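Local coordinates for mandelate racemase/muconate lactonizing enzyme, C-terminal domain protein (Paracoccus denitrificans, PDB 4DWD), which binds magnesium and, as a member of the mandelate racemase/muconate lactonizing branch of the enolase superfamily, probably acts as a hydro-lyase, at residues Q255-L260 with M282-L287; F295-T300 with F307-V312; D259-G264 with H289-E294; E224-Y229 with G235-R240. All coordinates share one frame; numbering follows the deposited sequence.

Contact 1: Q255-L260 with M282-L287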
loop_
_atom_site.group_PDB
_atom_site.type_symbol
_atom_site.label_atom_id
_atom_site.label_comp_id
_atom_site.label_asym_id
_atom_site.label_seq_id
_atom_site.Cartn_x
_atom_site.Cartn_y
_atom_site.Cartn_z
ATOM N N GLN B 255 -8.587 14.592 -14.809
ATOM C CA GLN B 255 -7.649 14.150 -13.766
ATOM C C GLN B 255 -8.365 13.909 -12.438
ATOM O O GLN B 255 -8.052 12.948 -11.740
ATOM C CB GLN B 255 -6.505 15.149 -13.587
ATOM C CG GLN B 255 -5.604 15.281 -14.802
ATOM C CD GLN B 255 -6.230 16.099 -15.901
ATOM O OE1 GLN B 255 -7.081 16.948 -15.642
ATOM N NE2 GLN B 255 -5.828 15.835 -17.143
ATOM N N ALA B 256 -9.326 14.768 -12.087
ATOM C CA ALA B 256 -10.128 14.510 -10.896
ATOM C C ALA B 256 -10.995 13.266 -11.088
ATOM O O ALA B 256 -11.238 12.547 -10.123
ATOM C CB ALA B 256 -10.987 15.722 -10.506
ATOM N N LEU B 257 -11.435 12.973 -12.320
ATOM C CA LEU B 257 -12.169 11.722 -12.532
ATOM C C LEU B 257 -11.256 10.525 -12.304
ATOM O O LEU B 257 -11.668 9.529 -11.720
ATOM C CB LEU B 257 -12.814 11.680 -13.919
ATOM C CG LEU B 257 -13.892 10.611 -14.103
ATOM C CD1 LEU B 257 -15.044 10.927 -13.170
ATOM C CD2 LEU B 257 -14.354 10.581 -15.553
ATOM N N LYS B 258 -10.015 10.625 -12.769
ATOM C CA LYS B 258 -9.017 9.598 -12.498
ATOM C C LYS B 258 -8.857 9.384 -10.983
ATOM O O LYS B 258 -8.822 8.245 -10.518
ATOM C CB LYS B 258 -7.692 9.995 -13.173
ATOM C CG LYS B 258 -6.521 9.047 -12.936
ATOM C CD LYS B 258 -5.686 9.416 -11.702
ATOM C CE LYS B 258 -4.984 10.774 -11.815
ATOM N NZ LYS B 258 -4.206 11.114 -10.576
ATOM N N ASP B 259 -8.762 10.481 -10.230
ATOM C CA ASP B 259 -8.606 10.389 -8.777
ATOM C C ASP B 259 -9.822 9.728 -8.121
ATOM O O ASP B 259 -9.668 8.954 -7.174
ATOM C CB ASP B 259 -8.361 11.772 -8.165
ATOM C CG ASP B 259 -6.958 12.298 -8.458
ATOM O OD1 ASP B 259 -6.042 11.482 -8.646
ATOM O OD2 ASP B 259 -6.775 13.533 -8.509
ATOM N N LEU B 260 -11.016 10.020 -8.635
ATOM C CA LEU B 260 -12.218 9.410 -8.096
ATOM C C LEU B 260 -12.205 7.899 -8.331
ATOM O O LEU B 260 -12.557 7.120 -7.448
ATOM C CB LEU B 260 -13.443 10.081 -8.727
ATOM C CG LEU B 260 -14.814 9.633 -8.221
ATOM C CD1 LEU B 260 -15.022 10.014 -6.766
ATOM C CD2 LEU B 260 -15.888 10.265 -9.091
HETATM N N MSE B 282 -16.294 12.054 -24.151
HETATM C CA MSE B 282 -15.713 10.894 -24.845
HETATM C C MSE B 282 -14.398 10.492 -24.215
HETATM O O MSE B 282 -14.116 9.304 -24.087
HETATM C CB MSE B 282 -15.565 11.132 -26.355
HETATM C CG MSE B 282 -16.906 11.327 -27.078
HETATM SE SE MSE B 282 -17.998 9.678 -27.146
HETATM C CE MSE B 282 -16.939 8.695 -28.460
ATOM N N GLN B 283 -13.591 11.468 -23.801
ATOM C CA GLN B 283 -12.347 11.155 -23.083
ATOM C C GLN B 283 -12.630 10.497 -21.740
ATOM O O GLN B 283 -11.924 9.576 -21.342
ATOM C CB GLN B 283 -11.498 12.410 -22.876
ATOM C CG GLN B 283 -10.984 12.993 -24.187
ATOM C CD GLN B 283 -10.482 14.414 -24.052
ATOM O OE1 GLN B 283 -10.593 15.041 -22.990
ATOM N NE2 GLN B 283 -9.927 14.938 -25.137
ATOM N N CYS B 284 -13.647 10.987 -21.032
ATOM C CA CYS B 284 -14.019 10.378 -19.767
ATOM C C CYS B 284 -14.492 8.934 -19.948
ATOM O O CYS B 284 -14.173 8.062 -19.128
ATOM C CB CYS B 284 -15.102 11.195 -19.069
ATOM S SG CYS B 284 -14.536 12.795 -18.432
ATOM N N ALA B 285 -15.242 8.691 -21.021
ATOM C CA ALA B 285 -15.686 7.334 -21.330
ATOM C C ALA B 285 -14.489 6.411 -21.556
ATOM O O ALA B 285 -14.464 5.292 -21.053
ATOM C CB ALA B 285 -16.613 7.337 -22.543
ATOM N N ALA B 286 -13.481 6.907 -22.260
ATOM C CA ALA B 286 -12.265 6.134 -22.508
ATOM C C ALA B 286 -11.553 5.828 -21.203
ATOM O O ALA B 286 -11.081 4.712 -20.999
ATOM C CB ALA B 286 -11.336 6.893 -23.442
ATOM N N LEU B 287 -11.473 6.827 -20.323
ATOM C CA LEU B 287 -10.832 6.615 -19.027
ATOM C C LEU B 287 -11.585 5.539 -18.240
ATOM O O LEU B 287 -10.960 4.674 -17.616
ATOM C CB LEU B 287 -10.780 7.927 -18.235
ATOM C CG LEU B 287 -10.169 7.847 -16.830
ATOM C CD1 LEU B 287 -8.668 7.558 -16.900
ATOM C CD2 LEU B 287 -10.430 9.147 -16.078
#
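Leu257 reaches from helix 255-260 toward helix 282-287 and meets it at two levels. Its CB lies 4.1 Å from CD2 of Leu287. From there the chain leaves with CG anti to the backbone N (chi1 -164°), which carries the isopropyl end on toward Cys284. At the tip, CD2 of Leu257 rests 3.6 Å from SG of Cys284 and equally close to that residue's CB, so one methyl group touches both side-chain atoms of the cysteine. The thiol suits this place: it is small enough to let the leucine come close to the helix, and apolar enough to share its buried surroundings.

Leu287 answers from the other helix. Its CD2 comes down on the backbone where Leu257 hands over to Lys258, 3.6 Å from the amide N of Lys258 and 4.1 Å from that residue's CB. The lysine offers only its aliphatic root here, because its chain bends at chi2 and chi3 and takes the ammonium group away to Asp259, where NZ and OD1 form a 2.7 Å salt bridge. Gln255, on another side of the same helix, bonds through NE2 to the backbone O of His289 of a second subunit.

The segment axes approach to 10.5 Å at a crossing angle of -26°. Nearly parallel helices packed in this way are typical of the outer layer of a TIM-barrel domain, here the C-terminal domain of the enolase superfamily.

Contact 2: F295-T300 with F307-V312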
loop_
_atom_site.group_PDB
_atom_site.type_symbol
_atom_site.label_atom_id
_atom_site.label_comp_id
_atom_site.label_asym_id
_atom_site.label_seq_id
_atom_site.Cartn_x
_atom_site.Cartn_y
_atom_site.Cartn_z
ATOM N N PHE B 295 -19.961 3.811 -16.729
ATOM C CA PHE B 295 -20.071 5.204 -17.175
ATOM C C PHE B 295 -21.549 5.571 -17.336
ATOM O O PHE B 295 -22.219 5.091 -18.257
ATOM C CB PHE B 295 -19.302 5.378 -18.485
ATOM C CG PHE B 295 -19.162 6.797 -18.921
ATOM C CD1 PHE B 295 -18.272 7.657 -18.267
ATOM C CD2 PHE B 295 -19.904 7.277 -19.996
ATOM C CE1 PHE B 295 -18.135 8.966 -18.678
ATOM C CE2 PHE B 295 -19.761 8.594 -20.421
ATOM C CZ PHE B 295 -18.874 9.437 -19.753
ATOM N N VAL B 296 -22.071 6.363 -16.400
ATOM C CA VAL B 296 -23.512 6.624 -16.294
ATOM C C VAL B 296 -23.695 8.133 -16.039
ATOM O O VAL B 296 -23.841 8.564 -14.904
ATOM C CB VAL B 296 -24.174 5.788 -15.165
ATOM C CG1 VAL B 296 -25.689 6.007 -15.136
ATOM C CG2 VAL B 296 -23.850 4.296 -15.315
ATOM N N PRO B 297 -23.644 8.940 -17.100
ATOM C CA PRO B 297 -23.608 10.398 -16.924
ATOM C C PRO B 297 -24.779 10.965 -16.133
ATOM O O PRO B 297 -25.926 10.524 -16.291
ATOM C CB PRO B 297 -23.672 10.918 -18.355
ATOM C CG PRO B 297 -23.011 9.842 -19.158
ATOM C CD PRO B 297 -23.470 8.554 -18.512
ATOM N N HIS B 298 -24.479 11.971 -15.312
ATOM C CA HIS B 298 -25.502 12.824 -14.721
ATOM C C HIS B 298 -25.997 13.772 -15.790
ATOM O O HIS B 298 -25.199 14.357 -16.543
ATOM C CB HIS B 298 -24.860 13.581 -13.571
ATOM C CG HIS B 298 -25.743 14.619 -12.927
ATOM N ND1 HIS B 298 -25.865 15.874 -13.402
ATOM C CD2 HIS B 298 -26.518 14.556 -11.783
ATOM C CE1 HIS B 298 -26.693 16.577 -12.606
ATOM N NE2 HIS B 298 -27.094 15.772 -11.615
ATOM N N GLN B 299 -27.314 13.929 -15.905
ATOM C CA GLN B 299 -27.845 14.918 -16.852
ATOM C C GLN B 299 -29.283 15.241 -16.481
ATOM O O GLN B 299 -30.121 14.350 -16.409
ATOM C CB GLN B 299 -27.731 14.387 -18.285
ATOM C CG GLN B 299 -27.493 15.466 -19.331
ATOM C CD GLN B 299 -28.632 16.459 -19.424
ATOM O OE1 GLN B 299 -28.462 17.657 -19.145
ATOM N NE2 GLN B 299 -29.809 15.968 -19.786
ATOM N N THR B 300 -29.561 16.516 -16.221
ATOM C CA THR B 300 -30.865 16.923 -15.691
ATOM C C THR B 300 -31.604 17.917 -16.569
ATOM O O THR B 300 -32.699 18.328 -16.212
ATOM C CB THR B 300 -30.731 17.521 -14.276
ATOM O OG1 THR B 300 -29.849 18.654 -14.318
ATOM C CG2 THR B 300 -30.183 16.459 -13.301
ATOM N N PHE B 307 -29.653 16.280 -25.561
ATOM C CA PHE B 307 -29.263 15.833 -26.892
ATOM C C PHE B 307 -27.773 15.500 -26.955
ATOM O O PHE B 307 -27.390 14.471 -27.512
ATOM C CB PHE B 307 -29.658 16.870 -27.946
ATOM C CG PHE B 307 -31.064 16.706 -28.447
ATOM C CD1 PHE B 307 -32.154 16.997 -27.629
ATOM C CD2 PHE B 307 -31.294 16.281 -29.743
ATOM C CE1 PHE B 307 -33.447 16.848 -28.098
ATOM C CE2 PHE B 307 -32.581 16.130 -30.221
ATOM C CZ PHE B 307 -33.665 16.410 -29.393
ATOM N N ALA B 308 -26.927 16.355 -26.380
ATOM C CA ALA B 308 -25.500 16.039 -26.324
ATOM C C ALA B 308 -25.250 14.712 -25.616
ATOM O O ALA B 308 -24.497 13.864 -26.097
ATOM C CB ALA B 308 -24.739 17.164 -25.639
ATOM N N ASN B 309 -25.916 14.542 -24.480
ATOM C CA ASN B 309 -25.808 13.329 -23.671
ATOM C C ASN B 309 -26.181 12.075 -24.458
ATOM O O ASN B 309 -25.432 11.092 -24.441
ATOM C CB ASN B 309 -26.676 13.477 -22.411
ATOM C CG ASN B 309 -26.378 12.432 -21.340
ATOM O OD1 ASN B 309 -25.225 12.145 -21.035
ATOM N ND2 ASN B 309 -27.434 11.884 -20.738
ATOM N N ILE B 310 -27.323 12.101 -25.153
ATOM C CA ILE B 310 -27.724 10.897 -25.906
ATOM C C ILE B 310 -26.854 10.606 -27.147
ATOM O O ILE B 310 -26.634 9.446 -27.480
ATOM C CB ILE B 310 -29.243 10.821 -26.211
ATOM C CG1 ILE B 310 -29.678 11.937 -27.172
ATOM C CG2 ILE B 310 -30.050 10.800 -24.904
ATOM C CD1 ILE B 310 -31.109 11.787 -27.658
ATOM N N HIS B 311 -26.317 11.628 -27.813
ATOM C CA HIS B 311 -25.340 11.335 -28.873
ATOM C C HIS B 311 -24.156 10.581 -28.311
ATOM O O HIS B 311 -23.722 9.577 -28.879
ATOM C CB HIS B 311 -24.884 12.597 -29.594
ATOM C CG HIS B 311 -25.860 13.083 -30.643
ATOM N ND1 HIS B 311 -25.834 12.634 -31.917
ATOM C CD2 HIS B 311 -26.906 14.003 -30.566
ATOM C CE1 HIS B 311 -26.813 13.238 -32.625
ATOM N NE2 HIS B 311 -27.469 14.076 -31.797
ATOM N N VAL B 312 -23.609 11.056 -27.198
ATOM C CA VAL B 312 -22.475 10.361 -26.581
ATOM C C VAL B 312 -22.866 8.966 -26.102
ATOM O O VAL B 312 -22.164 8.006 -26.363
ATOM C CB VAL B 312 -21.857 11.192 -25.433
ATOM C CG1 VAL B 312 -20.925 10.354 -24.557
ATOM C CG2 VAL B 312 -21.121 12.403 -25.994
HETATM O O HOH W 1 -27.571 9.881 -18.410
HETATM O O HOH W 2 -24.294 14.210 -19.205
HETATM O O HOH W 3 -30.299 13.054 -20.622
#
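Asn309 pushes its carboxamide from helix 307-312 against the loop 295-300, between Pro297 and Gln299. The direct contacts are van der Waals ones. OD1 of Asn309 sits 3.3 Å from CB of Pro297, with CG of the same ring a little farther off. On the amide's nitrogen side, ND2 of Asn309 lies 3.5 Å from CB of Gln299, whose CG also packs on the asparagine's CB and CG. These two side chains run past each other in opposite directions, their amide planes 58° apart; the bend of Gln299 at chi2 turns its amide aside, and its NE2 bonds to the O of Gln301.

The polar contacts all pass through water. One water donates to O of Pro297 at 2.8 Å and accepts from ND2 of Asn309. A second donates both to O of His298 and, at 2.9 Å, to OD1 of Asn309. The third accepts from NE2 of Gln299 and, at 3.1 Å, from ND2 of Asn309.

A leucine here would probably fill much of the same space but leave these three waters without their shared partner, loosening the tie between loop and helix.

Asparagine suits the place because it donates and accepts at once. The chemistry implies a buried, hydrated joint between a barrel strand's following loop and its helix, with water linking the loop carbonyls of Pro297 and His298 to the asparagine.

Contact 3: D259-G264 with H289-E294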
loop_
_atom_site.group_PDB
_atom_site.type_symbol
_atom_site.label_atom_id
_atom_site.label_comp_id
_atom_site.label_asym_id
_atom_site.label_seq_id
_atom_site.Cartn_x
_atom_site.Cartn_y
_atom_site.Cartn_z
ATOM N N ASP B 259 -8.762 10.481 -10.230
ATOM C CA ASP B 259 -8.606 10.389 -8.777
ATOM C C ASP B 259 -9.822 9.728 -8.121
ATOM O O ASP B 259 -9.668 8.954 -7.174
ATOM C CB ASP B 259 -8.361 11.772 -8.165
ATOM C CG ASP B 259 -6.958 12.298 -8.458
ATOM O OD1 ASP B 259 -6.042 11.482 -8.646
ATOM O OD2 ASP B 259 -6.775 13.533 -8.509
ATOM N N LEU B 260 -11.016 10.020 -8.635
ATOM C CA LEU B 260 -12.218 9.410 -8.096
ATOM C C LEU B 260 -12.205 7.899 -8.331
ATOM O O LEU B 260 -12.557 7.120 -7.448
ATOM C CB LEU B 260 -13.443 10.081 -8.727
ATOM C CG LEU B 260 -14.814 9.633 -8.221
ATOM C CD1 LEU B 260 -15.022 10.014 -6.766
ATOM C CD2 LEU B 260 -15.888 10.265 -9.091
ATOM N N ILE B 261 -11.779 7.490 -9.519
ATOM C CA ILE B 261 -11.669 6.071 -9.836
ATOM C C ILE B 261 -10.616 5.418 -8.926
ATOM O O ILE B 261 -10.856 4.348 -8.349
ATOM C CB ILE B 261 -11.328 5.893 -11.323
ATOM C CG1 ILE B 261 -12.547 6.291 -12.164
ATOM C CG2 ILE B 261 -10.891 4.465 -11.611
ATOM C CD1 ILE B 261 -12.237 6.353 -13.652
ATOM N N LEU B 262 -9.454 6.057 -8.773
ATOM C CA LEU B 262 -8.413 5.447 -7.952
ATOM C C LEU B 262 -8.831 5.320 -6.480
ATOM O O LEU B 262 -8.383 4.405 -5.786
ATOM C CB LEU B 262 -7.068 6.173 -8.113
ATOM C CG LEU B 262 -6.352 6.094 -9.475
ATOM C CD1 LEU B 262 -4.974 6.743 -9.355
ATOM C CD2 LEU B 262 -6.260 4.699 -10.079
ATOM N N SER B 263 -9.725 6.202 -6.031
ATOM C CA SER B 263 -10.200 6.134 -4.657
ATOM C C SER B 263 -11.047 4.902 -4.390
ATOM O O SER B 263 -11.218 4.507 -3.233
ATOM C CB SER B 263 -11.006 7.388 -4.289
ATOM O OG SER B 263 -12.352 7.308 -4.746
ATOM N N GLY B 264 -11.603 4.305 -5.445
ATOM C CA GLY B 264 -12.404 3.088 -5.275
ATOM C C GLY B 264 -13.778 3.103 -5.907
ATOM O O GLY B 264 -14.470 2.104 -5.875
ATOM N N HIS B 289 -13.391 3.111 -19.439
ATOM C CA HIS B 289 -13.126 1.816 -20.102
ATOM C C HIS B 289 -11.749 1.289 -19.768
ATOM O O HIS B 289 -11.561 0.090 -19.581
ATOM C CB HIS B 289 -13.318 1.938 -21.614
ATOM C CG HIS B 289 -13.315 0.615 -22.340
ATOM N ND1 HIS B 289 -14.114 -0.401 -21.985
ATOM C CD2 HIS B 289 -12.576 0.172 -23.440
ATOM C CE1 HIS B 289 -13.897 -1.454 -22.807
ATOM N NE2 HIS B 289 -12.954 -1.102 -23.695
ATOM N N ALA B 290 -10.773 2.182 -19.669
ATOM C CA ALA B 290 -9.411 1.793 -19.301
ATOM C C ALA B 290 -9.362 1.158 -17.916
ATOM O O ALA B 290 -8.550 0.277 -17.683
ATOM C CB ALA B 290 -8.481 3.004 -19.344
ATOM N N HIS B 291 -10.228 1.625 -17.011
ATOM C CA HIS B 291 -10.214 1.199 -15.598
ATOM C C HIS B 291 -11.295 0.224 -15.191
ATOM O O HIS B 291 -11.345 -0.200 -14.029
ATOM C CB HIS B 291 -10.263 2.425 -14.682
ATOM C CG HIS B 291 -8.964 3.188 -14.609
ATOM N ND1 HIS B 291 -7.986 2.878 -13.721
ATOM C CD2 HIS B 291 -8.502 4.281 -15.344
ATOM C CE1 HIS B 291 -6.955 3.731 -13.884
ATOM N NE2 HIS B 291 -7.261 4.580 -14.885
ATOM N N GLY B 292 -12.169 -0.152 -16.127
ATOM C CA GLY B 292 -13.231 -1.117 -15.824
ATOM C C GLY B 292 -14.306 -0.559 -14.907
ATOM O O GLY B 292 -14.796 -1.257 -14.034
ATOM N N VAL B 293 -14.660 0.703 -15.096
ATOM C CA VAL B 293 -15.710 1.307 -14.297
ATOM C C VAL B 293 -16.899 1.644 -15.189
ATOM O O VAL B 293 -16.732 1.948 -16.384
ATOM C CB VAL B 293 -15.231 2.542 -13.486
ATOM C CG1 VAL B 293 -13.949 2.268 -12.708
ATOM C CG2 VAL B 293 -15.073 3.754 -14.344
ATOM N N GLU B 294 -18.088 1.594 -14.600
ATOM C CA GLU B 294 -19.316 1.964 -15.306
ATOM C C GLU B 294 -19.360 3.460 -15.599
ATOM O O GLU B 294 -18.869 4.270 -14.821
ATOM C CB GLU B 294 -20.551 1.588 -14.483
ATOM C CG GLU B 294 -20.826 0.094 -14.354
ATOM C CD GLU B 294 -22.041 -0.153 -13.481
ATOM O OE1 GLU B 294 -23.184 -0.010 -13.980
ATOM O OE2 GLU B 294 -21.863 -0.471 -12.291
#
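Ile261 splits its branches between two partners: with CG1 beside the backbone N (chi1 -70°), its CG2 stands anti to that N and faces His291, while the extended chi2 of 171° sends CD1 toward Val293. The methyl CG2 of Ile261 lies 3.7 Å from CB of His291 and nearly as close to the root of the imidazole, approaching the ring obliquely. CD1 of Ile261 meets CG2 of Val293 at 3.9 Å, and CG1 of Val293 comes equally near CG2 of Ile261, so the two beta-branched residues interlock through both methyls of the valine. Farther out, CD2 of Leu262 reaches CE1 of His291 at 4.0 Å.

With an alanine in place of Ile261, the valine methyls and the base of the histidine would probably lose their common packing partner, opening a gap between the two helix ends.

Both helices finish here. Gly264, with positive phi, closes a Schellman motif in which its N bonds to O of Ile261 at 3.0 Å, and OG of Ser263 bonds to O of Leu260 at 2.7 Å. Gly292 likewise has positive phi and turns the chain into Val293 and the strand 294-295.

The imidazole divides its roles: aliphatic groups pack obliquely on CB and the ring, whereas NE2 of His291 hydrogen-bonds NE2 of His291 of a second subunit. One nitrogen must donate and the other accept, so the apolar seam ends in a polar bond between subunits.

Contact 4: E224-Y229 with G235-R240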
loop_
_atom_site.group_PDB
_atom_site.type_symbol
_atom_site.label_atom_id
_atom_site.label_comp_id
_atom_site.label_asym_id
_atom_site.label_seq_id
_atom_site.Cartn_x
_atom_site.Cartn_y
_atom_site.Cartn_z
ATOM N N GLU B 224 -23.730 9.406 -4.692
ATOM C CA GLU B 224 -23.242 10.533 -3.884
ATOM C C GLU B 224 -23.584 10.417 -2.385
ATOM O O GLU B 224 -24.166 11.330 -1.792
ATOM C CB GLU B 224 -23.729 11.867 -4.473
ATOM C CG GLU B 224 -23.213 12.162 -5.878
ATOM C CD GLU B 224 -21.864 12.872 -5.902
ATOM O OE1 GLU B 224 -21.487 13.527 -4.900
ATOM O OE2 GLU B 224 -21.179 12.808 -6.937
ATOM N N PRO B 225 -23.182 9.300 -1.741
ATOM C CA PRO B 225 -23.551 9.144 -0.324
ATOM C C PRO B 225 -22.951 10.186 0.640
ATOM O O PRO B 225 -23.630 10.599 1.589
ATOM C CB PRO B 225 -23.041 7.728 0.026
ATOM C CG PRO B 225 -22.044 7.387 -1.045
ATOM C CD PRO B 225 -22.544 8.081 -2.284
ATOM N N VAL B 226 -21.692 10.576 0.420
ATOM C CA VAL B 226 -21.002 11.516 1.319
ATOM C C VAL B 226 -20.728 12.829 0.593
ATOM O O VAL B 226 -20.960 12.930 -0.615
ATOM C CB VAL B 226 -19.698 10.900 1.897
ATOM C CG1 VAL B 226 -20.027 9.603 2.628
ATOM C CG2 VAL B 226 -18.639 10.667 0.809
ATOM N N GLN B 227 -20.246 13.842 1.313
ATOM C CA GLN B 227 -19.904 15.109 0.656
ATOM C C GLN B 227 -18.900 14.862 -0.469
ATOM O O GLN B 227 -17.940 14.115 -0.304
ATOM C CB GLN B 227 -19.343 16.113 1.668
ATOM C CG GLN B 227 -20.300 16.448 2.811
ATOM C CD GLN B 227 -21.474 17.321 2.417
ATOM O OE1 GLN B 227 -21.529 17.854 1.310
ATOM N NE2 GLN B 227 -22.417 17.495 3.350
ATOM N N HIS B 228 -19.106 15.519 -1.607
ATOM C CA HIS B 228 -18.307 15.222 -2.800
ATOM C C HIS B 228 -16.857 15.577 -2.624
ATOM O O HIS B 228 -16.003 15.000 -3.286
ATOM C CB HIS B 228 -18.886 15.949 -4.021
ATOM C CG HIS B 228 -18.325 17.332 -4.216
ATOM N ND1 HIS B 228 -18.746 18.395 -3.503
ATOM C CD2 HIS B 228 -17.313 17.793 -5.052
ATOM C CE1 HIS B 228 -18.039 19.481 -3.858
ATOM N NE2 HIS B 228 -17.157 19.110 -4.807
ATOM N N TYR B 229 -16.588 16.541 -1.738
ATOM C CA TYR B 229 -15.222 16.948 -1.498
ATOM C C TYR B 229 -14.372 15.867 -0.819
ATOM O O TYR B 229 -13.148 15.907 -0.921
ATOM C CB TYR B 229 -15.146 18.310 -0.778
ATOM C CG TYR B 229 -16.194 18.657 0.260
ATOM C CD1 TYR B 229 -16.087 18.180 1.565
ATOM C CD2 TYR B 229 -17.242 19.536 -0.028
ATOM C CE1 TYR B 229 -17.005 18.532 2.544
ATOM C CE2 TYR B 229 -18.173 19.894 0.949
ATOM C CZ TYR B 229 -18.053 19.387 2.234
ATOM O OH TYR B 229 -18.968 19.737 3.216
ATOM N N GLY B 235 -14.684 6.861 -2.133
ATOM C CA GLY B 235 -14.167 5.587 -2.625
ATOM C C GLY B 235 -14.122 4.507 -1.553
ATOM O O GLY B 235 -14.301 3.330 -1.847
ATOM N N GLU B 236 -13.868 4.915 -0.309
ATOM C CA GLU B 236 -13.869 3.981 0.824
ATOM C C GLU B 236 -15.257 3.369 1.001
ATOM O O GLU B 236 -15.403 2.142 1.148
ATOM C CB GLU B 236 -13.445 4.688 2.110
ATOM C CG GLU B 236 -13.565 3.809 3.348
ATOM C CD GLU B 236 -13.098 4.509 4.606
ATOM O OE1 GLU B 236 -11.985 5.077 4.580
ATOM O OE2 GLU B 236 -13.836 4.473 5.618
ATOM N N VAL B 237 -16.279 4.232 0.957
ATOM C CA VAL B 237 -17.643 3.752 1.113
ATOM C C VAL B 237 -17.976 2.824 -0.051
ATOM O O VAL B 237 -18.578 1.751 0.162
ATOM C CB VAL B 237 -18.642 4.924 1.215
ATOM C CG1 VAL B 237 -20.097 4.451 1.084
ATOM C CG2 VAL B 237 -18.432 5.687 2.520
ATOM N N ALA B 238 -17.538 3.190 -1.259
ATOM C CA ALA B 238 -17.758 2.346 -2.442
ATOM C C ALA B 238 -17.149 0.944 -2.259
ATOM O O ALA B 238 -17.768 -0.057 -2.611
ATOM C CB ALA B 238 -17.186 3.028 -3.688
ATOM N N GLN B 239 -15.947 0.869 -1.705
ATOM C CA GLN B 239 -15.296 -0.422 -1.550
ATOM C C GLN B 239 -15.827 -1.220 -0.374
ATOM O O GLN B 239 -15.751 -2.439 -0.392
ATOM C CB GLN B 239 -13.784 -0.253 -1.450
ATOM C CG GLN B 239 -13.145 0.168 -2.765
ATOM C CD GLN B 239 -13.248 -0.894 -3.844
ATOM O OE1 GLN B 239 -12.969 -2.079 -3.603
ATOM N NE2 GLN B 239 -13.656 -0.484 -5.040
ATOM N N ARG B 240 -16.373 -0.532 0.628
ATOM C CA ARG B 240 -16.877 -1.214 1.833
ATOM C C ARG B 240 -18.242 -1.853 1.595
ATOM O O ARG B 240 -18.539 -2.873 2.190
ATOM C CB ARG B 240 -16.919 -0.251 3.022
ATOM C CG ARG B 240 -15.533 -0.015 3.603
ATOM C CD ARG B 240 -15.480 1.091 4.634
ATOM N NE ARG B 240 -16.074 0.643 5.886
ATOM C CZ ARG B 240 -16.108 1.366 6.994
ATOM N NH1 ARG B 240 -15.585 2.590 7.008
ATOM N NH2 ARG B 240 -16.678 0.863 8.083
#
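Val237 packs against Pro225 and Val226, joining the loop 224-229 to the helix that follows it in the TIM-barrel domain: strand 221-223 ends, the chain passes through the loop, and helix 231-240 runs back along the outside. Within segment 235-240, Gly235 comes first, its carbonyl O accepting a hydrogen bond from the backbone N of Gln239.

Glu236 takes no part in the loop contact. Its OE2 pairs with Arg240 one helical turn on, while OE1 forms a salt bridge with Arg266 of another subunit, so the carboxylate serves both its own helix and the assembly.

Val237 carries the contact itself. Its CG1, anti to the backbone N (chi1 168°), lies 4.1 Å from CG of Pro225, the valine and the proline ring lying alongside with opposite headings. The other methyl, CG2 of Val237, stands 4.2 Å from CG1 of Val226. A beta-branched residue suits the spot, since its two methyls address two consecutive loop residues without a long, flexible chain. Val204 of helix 204-216 also touches Val237.

Ala238 turns its side chain to Val245 of strand 244-246.

Arg240 closes the segment, with NH2 bonded to O of Leu241 of a neighbouring subunit. Its NH1 bonds to OE2 of Glu236 at 2.9 Å, the oxygen lying in the guanidinium plane but met on the carboxylate's anti side, with a bent N-H...O angle of 139°.

Contacts 1 and 3 are two levels of one interface: both join helix 254-263 to helix 277-291, their centres 8 Å apart, and CG of Leu287 meets CD1 of Ile261 at 4.1 Å. Phe295 ties contact 2 to contact 1, its CE1 packing 3.8 Å from CB of Cys284. Contact 4 adjoins contact 3, where NE2 of Gln239 probably bonds to O of Gly264 at 2.8 Å. Near the site where Asp197, Glu223 and Glu249 can bind calcium, which holds no metal in this chain, lie contacts 1, 2 and 4: the side chains of Leu257 and Pro297 are each about 9 Å from that of Glu249, and Pro225's about 6 Å from Glu223's. Contact 3 lies away from it.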